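Local coordinates for protein hypothetical glycoside hydrolase (Parabacteroides distasonis, PDB 3TAW) that is of unknown function but probably acts as a carbohydrate-active enzyme of the glycoside hydrolase type, built on a five-bladed beta-propeller, at residues Val208-Ser213 and Asp220-Glu225; Phe17-Gly22 and Gln306-Phe311; Met38-Val43 and Pro104-Gln109. All blocks are in the same frame, centred on the assembly; numbering follows the deposited sequence.

Read from the N terminus, the chain opens interaction 2 at 17-22 and closes it only at 306-311, so most of the propeller's strands lie inside that loop, with 322-330, 333-340 and 344-350 following it. Interaction 3 (38-43 with 104-109) is nested within it and closes before interaction 1 (208-213 with 220-225) opens; the latter, a local hairpin, is also nested in interaction 2. The centres of the three contacts lie about 33 to 36 Å from one another. Interaction 3 ties the hairpin 33-36/41-44 to the linker before helix 110-113, interaction 1 finishes a sheet edge, and interaction 2 holds the N-terminal loop to the segment leading into helix 310-313, across the chain's centre from interaction 1.

Interaction 1: Val208-Ser213 and Asp220-Glu225; sequences VYAATS and DPLLDE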
# COMPACT_ATOMS: atom_id res chain seq x y z
N VAL A 208 -11.56 -5.66 -5.22
CA VAL A 208 -10.40 -6.48 -4.93
C VAL A 208 -10.28 -7.56 -6.03
O VAL A 208 -11.14 -8.46 -6.16
CB VAL A 208 -10.47 -7.09 -3.53
CG1 VAL A 208 -9.31 -8.06 -3.29
CG2 VAL A 208 -10.47 -5.96 -2.48
N TYR A 209 -9.23 -7.43 -6.83
CA TYR A 209 -8.89 -8.35 -7.89
C TYR A 209 -7.70 -9.20 -7.42
O TYR A 209 -7.23 -9.06 -6.29
CB TYR A 209 -8.45 -7.55 -9.14
CG TYR A 209 -9.43 -6.51 -9.63
CD1 TYR A 209 -10.58 -6.87 -10.30
CD2 TYR A 209 -9.19 -5.15 -9.45
CE1 TYR A 209 -11.47 -5.91 -10.77
CE2 TYR A 209 -10.07 -4.18 -9.92
CZ TYR A 209 -11.21 -4.56 -10.57
OH TYR A 209 -12.10 -3.61 -11.06
N ALA A 210 -7.19 -10.08 -8.29
CA ALA A 210 -5.98 -10.82 -7.95
C ALA A 210 -5.12 -11.09 -9.16
O ALA A 210 -5.55 -10.84 -10.29
CB ALA A 210 -6.33 -12.13 -7.23
N ALA A 211 -3.90 -11.58 -8.92
CA ALA A 211 -2.99 -11.95 -9.99
C ALA A 211 -1.98 -12.94 -9.50
O ALA A 211 -1.67 -12.98 -8.31
CB ALA A 211 -2.28 -10.71 -10.56
N THR A 212 -1.48 -13.74 -10.42
CA THR A 212 -0.42 -14.68 -10.12
C THR A 212 0.84 -14.39 -10.94
O THR A 212 0.81 -13.70 -11.97
CB THR A 212 -0.90 -16.13 -10.36
OG1 THR A 212 -1.22 -16.31 -11.75
CG2 THR A 212 -2.11 -16.43 -9.51
N SER A 213 1.95 -14.96 -10.50
CA SER A 213 3.23 -14.81 -11.19
C SER A 213 4.14 -15.97 -10.85
O SER A 213 4.05 -16.52 -9.75
CB SER A 213 3.93 -13.52 -10.74
OG SER A 213 5.20 -13.34 -11.34
N ASP A 220 -0.17 -12.12 -14.01
CA ASP A 220 -1.36 -12.46 -14.78
C ASP A 220 -2.60 -12.25 -13.91
O ASP A 220 -2.85 -13.00 -12.96
CB ASP A 220 -1.32 -13.92 -15.22
CG ASP A 220 -0.16 -14.23 -16.15
OD1 ASP A 220 0.12 -13.42 -17.07
OD2 ASP A 220 0.43 -15.32 -15.98
N PRO A 221 -3.40 -11.23 -14.25
CA PRO A 221 -4.65 -10.99 -13.52
C PRO A 221 -5.60 -12.15 -13.66
O PRO A 221 -5.69 -12.75 -14.74
CB PRO A 221 -5.21 -9.75 -14.20
CG PRO A 221 -4.02 -9.05 -14.69
CD PRO A 221 -3.14 -10.16 -15.22
N LEU A 222 -6.29 -12.49 -12.58
CA LEU A 222 -7.29 -13.54 -12.63
C LEU A 222 -8.50 -13.03 -13.41
O LEU A 222 -8.95 -11.90 -13.21
CB LEU A 222 -7.70 -13.94 -11.23
CG LEU A 222 -6.87 -15.03 -10.55
CD1 LEU A 222 -5.40 -14.88 -10.75
CD2 LEU A 222 -7.26 -15.19 -9.10
N LEU A 223 -9.04 -13.89 -14.28
CA LEU A 223 -10.14 -13.51 -15.16
C LEU A 223 -11.37 -14.37 -14.95
O LEU A 223 -11.29 -15.48 -14.43
CB LEU A 223 -9.71 -13.63 -16.63
CG LEU A 223 -8.45 -12.89 -17.08
CD1 LEU A 223 -8.17 -13.16 -18.59
CD2 LEU A 223 -8.57 -11.38 -16.80
N ASP A 224 -12.51 -13.82 -15.34
CA ASP A 224 -13.77 -14.58 -15.36
C ASP A 224 -13.91 -15.26 -16.72
O ASP A 224 -13.00 -15.23 -17.55
CB ASP A 224 -14.97 -13.66 -15.02
CG ASP A 224 -15.27 -12.62 -16.10
OD1 ASP A 224 -14.83 -12.74 -17.26
OD2 ASP A 224 -16.00 -11.65 -15.77
N GLU A 225 -15.06 -15.88 -16.96
CA GLU A 225 -15.29 -16.65 -18.19
C GLU A 225 -15.34 -15.80 -19.47
O GLU A 225 -15.13 -16.31 -20.57
CB GLU A 225 -16.59 -17.46 -18.07
CG GLU A 225 -17.88 -16.62 -17.97
CD GLU A 225 -18.22 -16.13 -16.56
OE1 GLU A 225 -17.32 -16.11 -15.67
OE2 GLU A 225 -19.40 -15.77 -16.33
O HOH W 1 -8.73 -10.53 -10.73
O HOH W 2 0.90 -16.77 -13.54
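Ala-210 and Thr-212 meet Leu-222 and Asp-220 through three backbone hydrogen bonds, the signature of an antiparallel beta hairpin. It forms the edge of a propeller sheet, with 220-221 outside 209-213, which in turn pairs with strand 199-203. Thr-212 and Asp-220 are the hydrogen-bonded pair: Asp-220 N donates to Thr-212 O at 2.8 Å, and Thr-212 N returns a bond to Asp-220 O at 3.0 Å. Ala-211 and Pro-221 follow as a non-hydrogen-bonded pair, CA to CA 4.0 Å, a position where the missing N-H of proline costs no bond across the hairpin. Beyond the strand Leu-222 N still reaches Ala-210 O at 2.9 Å, with an angle of 167° at the hydrogen.

On the face carrying Thr-212, apolar side chains also meet. Leu-222 divides its branches, CD2 resting on Ala-210 CB at 3.7 Å while CD1 meets Thr-212 CG2 at 3.8 Å, the leucine and threonine side chains crossing at about a right angle. Thr-212 chi1 of 63° sets this methyl beside its own backbone N and places OG1 between that N and the carbonyl carbon.

Farther out, Phe-200 touches both Ala-210 and Thr-212, and Met-201 touches Ala-211. Helix 166-169 covers Pro-221 with Ala-166, while Tyr-167 OH bonds Pro-221 O. One water links Ala-210 N to Leu-222 O; a second joins the polar ends, 2.8 Å from Thr-212 OG1 and donating to Asp-220 OD2 at 2.9 Å.

Interaction 2: Phe17-Gly22 and Gln306-Phe311; sequences FERPTG and QPTDDF
Gln-306 receives Arg-19 through its carbonyl: NH2 lies 2.9 Å from Gln-306 O, near the guanidinium plane, but the angle of 120° at the hydrogen makes the bond weak. A water in the guanidinium plane supplements it, accepting from both Arg-19 NH1 and Gln-306 N. Thr-308 shares the same carbonyl, its OG1 donating to Gln-306 O at 2.9 Å from above the carbonyl plane. With OG1 so held, Thr-308 CB sits 3.7 Å above one face of the guanidinium, toward its rim. Asp-309 then passes alongside the arginine, running the opposite way, its carboxylate turned 80° from the guanidinium. The nearest charged approach, Asp-309 OD2 to Arg-19 NE at 4.1 Å, is too long for a salt bridge.

Separately, a backbone bond from Glu-18 to Val-349 places the N-terminal loop beside strand 344-350. The stronger partner of Arg-19 is Glu-312, whose OE1 forms a salt bridge with NH2 and also accepts from the backbone N of Thr-308 and Asp-309. As Asp-309 is the N-cap residue, the motif is a surface arginine tied through one glutamate oxygen to the start of helix 310-313.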
# COMPACT_ATOMS: atom_id res chain seq x y z
N PHE A 17 -4.86 -2.77 17.53
CA PHE A 17 -4.00 -1.63 17.21
C PHE A 17 -4.33 -0.42 18.08
O PHE A 17 -5.50 -0.13 18.36
CB PHE A 17 -4.10 -1.25 15.74
CG PHE A 17 -3.31 -2.16 14.86
CD1 PHE A 17 -1.93 -2.10 14.85
CD2 PHE A 17 -3.95 -3.11 14.06
CE1 PHE A 17 -1.18 -2.94 14.04
CE2 PHE A 17 -3.22 -3.95 13.25
CZ PHE A 17 -1.83 -3.88 13.24
N GLU A 18 -3.28 0.26 18.52
CA GLU A 18 -3.41 1.49 19.30
C GLU A 18 -2.39 2.49 18.80
O GLU A 18 -1.23 2.14 18.59
CB GLU A 18 -3.17 1.24 20.79
CG GLU A 18 -3.95 0.09 21.35
CD GLU A 18 -3.90 0.01 22.86
OE1 GLU A 18 -3.11 0.75 23.49
OE2 GLU A 18 -4.67 -0.79 23.42
N ARG A 19 -2.82 3.72 18.61
CA ARG A 19 -1.89 4.82 18.34
C ARG A 19 -1.09 5.10 19.61
O ARG A 19 -1.67 5.36 20.65
CB ARG A 19 -2.67 6.09 17.98
CG ARG A 19 -3.52 5.98 16.74
CD ARG A 19 -4.60 7.06 16.73
NE ARG A 19 -5.39 7.10 15.50
CZ ARG A 19 -6.40 6.28 15.24
NH1 ARG A 19 -6.77 5.35 16.11
NH2 ARG A 19 -7.07 6.38 14.10
N PRO A 20 0.25 5.06 19.54
CA PRO A 20 1.00 5.39 20.77
C PRO A 20 0.72 6.82 21.16
O PRO A 20 0.70 7.70 20.30
CB PRO A 20 2.47 5.21 20.36
CG PRO A 20 2.41 4.32 19.14
CD PRO A 20 1.15 4.74 18.42
N THR A 21 0.52 7.06 22.46
CA THR A 21 0.05 8.35 22.94
C THR A 21 0.96 9.51 22.50
O THR A 21 2.16 9.51 22.76
CB THR A 21 -0.09 8.35 24.48
OG1 THR A 21 -0.86 7.20 24.90
CG2 THR A 21 -0.79 9.64 24.97
N GLY A 22 0.37 10.48 21.80
CA GLY A 22 1.05 11.72 21.45
C GLY A 22 2.13 11.70 20.39
O GLY A 22 2.71 12.75 20.13
N GLN A 306 -10.16 3.94 12.04
CA GLN A 306 -10.92 5.02 11.40
C GLN A 306 -10.30 6.37 11.74
O GLN A 306 -9.59 6.47 12.75
CB GLN A 306 -12.40 4.99 11.84
CG GLN A 306 -12.64 5.35 13.30
CD GLN A 306 -14.12 5.48 13.66
OE1 GLN A 306 -14.61 4.75 14.51
NE2 GLN A 306 -14.84 6.39 13.01
N PRO A 307 -10.51 7.38 10.89
CA PRO A 307 -9.98 8.71 11.23
C PRO A 307 -10.49 9.19 12.58
O PRO A 307 -11.70 9.19 12.85
CB PRO A 307 -10.47 9.58 10.09
CG PRO A 307 -10.60 8.65 8.94
CD PRO A 307 -11.14 7.38 9.55
N THR A 308 -9.55 9.59 13.43
CA THR A 308 -9.83 9.95 14.82
C THR A 308 -9.18 11.27 15.18
O THR A 308 -9.86 12.20 15.62
CB THR A 308 -9.35 8.84 15.75
OG1 THR A 308 -9.99 7.60 15.35
CG2 THR A 308 -9.69 9.15 17.22
N ASP A 309 -7.86 11.37 14.99
CA ASP A 309 -7.16 12.64 15.19
C ASP A 309 -7.47 13.62 14.05
O ASP A 309 -7.80 13.21 12.94
CB ASP A 309 -5.66 12.41 15.36
CG ASP A 309 -5.33 11.71 16.66
OD1 ASP A 309 -6.04 11.99 17.64
OD2 ASP A 309 -4.40 10.86 16.70
N ASP A 310 -7.35 14.92 14.33
CA ASP A 310 -7.75 15.93 13.34
C ASP A 310 -6.97 15.85 12.02
O ASP A 310 -7.52 16.10 10.94
CB ASP A 310 -7.72 17.36 13.94
CG ASP A 310 -6.33 17.79 14.45
OD1 ASP A 310 -5.39 16.98 14.53
OD2 ASP A 310 -6.19 18.98 14.78
N PHE A 311 -5.70 15.46 12.08
CA PHE A 311 -4.88 15.32 10.87
C PHE A 311 -5.15 14.04 10.06
O PHE A 311 -4.62 13.87 8.96
CB PHE A 311 -3.39 15.42 11.23
CG PHE A 311 -2.97 14.45 12.28
CD1 PHE A 311 -2.64 13.14 11.94
CD2 PHE A 311 -2.85 14.83 13.60
CE1 PHE A 311 -2.23 12.22 12.88
CE2 PHE A 311 -2.44 13.90 14.58
CZ PHE A 311 -2.13 12.60 14.21
O HOH W 3 -9.42 3.98 15.05

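Interaction 3: Met38-Val43 and Pro104-Gln109; sequences MREDSV and PAKDNQ
Met-38, present as selenomethionine, lays its selenium against the ring of Pro-104, while Glu-40 and Lys-106 join their charged ends at the surface. The contact connects the turn of the separate two-stranded hairpin 33-36/41-44, marked by a G1 beta bulge in which Glu-40 and Asp-41 both face Cys-36, with the linker before helix 110-113, where Lys-106 centres an inverse gamma turn.

The close-packed part is apolar. SE of Met-38 lies 3.7 Å from Pro-104 CG and 3.9 Å from CB, the two side chains meeting at a slant. CG of Met-38 stands anti to the backbone N (chi1 177°), and the chain stays extended until it bends at chi3. Arg-82 touches both Met-38 and the buried Pro-104, and Thr-80 also packs on Met-38.

The polar side is looser and faces solvent. Here a water bridges the segments, accepting from Lys-106 NZ at 3.2 Å and donating to Met-38 O at 3.1 Å. Extended beyond CG, the side chains of Glu-40 and Lys-106 cross at about a right angle. Of the two carboxylate oxygens only OE2 comes close to the ammonium group: Glu-40 OE2 forms a salt bridge with Lys-106 NZ at 2.9 Å, though as a hydrogen bond it is weak, and OE1 stays back at 3.8 Å from the same nitrogen.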
# COMPACT_ATOMS: atom_id res chain seq x y z
N MSE A 38 14.45 14.20 -13.59
CA MSE A 38 13.31 14.37 -14.50
C MSE A 38 13.18 15.85 -14.89
O MSE A 38 13.07 16.16 -16.09
CB MSE A 38 12.01 13.86 -13.86
CG MSE A 38 10.75 14.07 -14.71
SE MSE A 38 9.14 13.57 -13.81
CE MSE A 38 8.88 15.11 -12.73
N ARG A 39 13.19 16.73 -13.89
CA ARG A 39 13.10 18.18 -14.07
C ARG A 39 14.45 18.80 -14.46
O ARG A 39 14.51 19.90 -15.04
CB ARG A 39 12.61 18.86 -12.78
CG ARG A 39 11.25 18.36 -12.22
CD ARG A 39 10.10 18.83 -13.08
NE ARG A 39 8.79 18.65 -12.45
CZ ARG A 39 7.65 18.67 -13.14
NH1 ARG A 39 7.67 18.85 -14.45
NH2 ARG A 39 6.48 18.49 -12.53
N GLU A 40 15.55 18.10 -14.12
CA GLU A 40 16.90 18.68 -14.20
C GLU A 40 16.92 20.01 -13.44
O GLU A 40 17.31 21.07 -13.95
CB GLU A 40 17.41 18.80 -15.65
CG GLU A 40 17.53 17.39 -16.27
CD GLU A 40 18.15 17.31 -17.63
OE1 GLU A 40 18.38 18.35 -18.28
OE2 GLU A 40 18.41 16.15 -18.05
N ASP A 41 16.55 19.90 -12.18
CA ASP A 41 16.39 21.07 -11.32
C ASP A 41 16.37 20.64 -9.88
O ASP A 41 15.88 19.55 -9.56
CB ASP A 41 15.07 21.79 -11.66
CG ASP A 41 14.96 23.15 -11.00
OD1 ASP A 41 16.00 23.82 -10.86
OD2 ASP A 41 13.81 23.56 -10.68
N SER A 42 16.84 21.49 -8.98
CA SER A 42 16.66 21.22 -7.55
C SER A 42 15.20 21.47 -7.16
O SER A 42 14.64 22.56 -7.43
CB SER A 42 17.59 22.07 -6.71
OG SER A 42 17.34 21.85 -5.33
N VAL A 43 14.61 20.46 -6.52
CA VAL A 43 13.20 20.45 -6.19
C VAL A 43 12.99 20.17 -4.71
O VAL A 43 13.71 19.36 -4.10
CB VAL A 43 12.53 19.32 -7.04
CG1 VAL A 43 11.15 18.95 -6.52
CG2 VAL A 43 12.53 19.70 -8.53
N PRO A 104 10.84 9.28 -10.31
CA PRO A 104 10.85 9.23 -11.76
C PRO A 104 12.17 9.82 -12.29
O PRO A 104 12.79 10.67 -11.63
CB PRO A 104 9.67 10.12 -12.15
CG PRO A 104 9.58 11.12 -11.04
CD PRO A 104 9.93 10.33 -9.80
N ALA A 105 12.62 9.35 -13.45
CA ALA A 105 13.92 9.74 -13.96
C ALA A 105 13.92 9.57 -15.47
O ALA A 105 12.91 9.15 -16.04
CB ALA A 105 15.01 8.89 -13.31
N LYS A 106 15.05 9.88 -16.11
CA LYS A 106 15.19 9.66 -17.56
C LYS A 106 15.72 8.23 -17.75
O LYS A 106 16.86 7.99 -18.18
CB LYS A 106 16.10 10.74 -18.17
CG LYS A 106 15.46 12.11 -18.07
CD LYS A 106 16.15 13.20 -18.90
CE LYS A 106 15.37 14.52 -18.75
NZ LYS A 106 15.98 15.66 -19.50
N ASP A 107 14.88 7.28 -17.37
CA ASP A 107 15.22 5.86 -17.37
C ASP A 107 14.20 5.12 -18.25
O ASP A 107 13.42 5.76 -18.96
CB ASP A 107 15.28 5.30 -15.93
CG ASP A 107 13.96 5.43 -15.18
OD1 ASP A 107 12.90 5.55 -15.82
OD2 ASP A 107 14.02 5.42 -13.92
N ASN A 108 14.22 3.79 -18.18
CA ASN A 108 13.36 2.96 -19.04
C ASN A 108 11.85 3.15 -18.80
O ASN A 108 11.04 2.70 -19.60
CB ASN A 108 13.73 1.47 -18.85
CG ASN A 108 13.57 0.97 -17.40
OD1 ASN A 108 14.01 1.62 -16.43
ND2 ASN A 108 12.99 -0.21 -17.24
N GLN A 109 11.47 3.79 -17.69
CA GLN A 109 10.06 3.98 -17.34
C GLN A 109 9.63 5.42 -17.45
O GLN A 109 8.55 5.77 -16.97
CB GLN A 109 9.77 3.46 -15.92
CG GLN A 109 10.04 2.00 -15.76
CD GLN A 109 9.27 1.16 -16.75
OE1 GLN A 109 8.07 1.35 -16.94
NE2 GLN A 109 9.97 0.23 -17.41
O HOH W 4 14.34 18.09 -18.19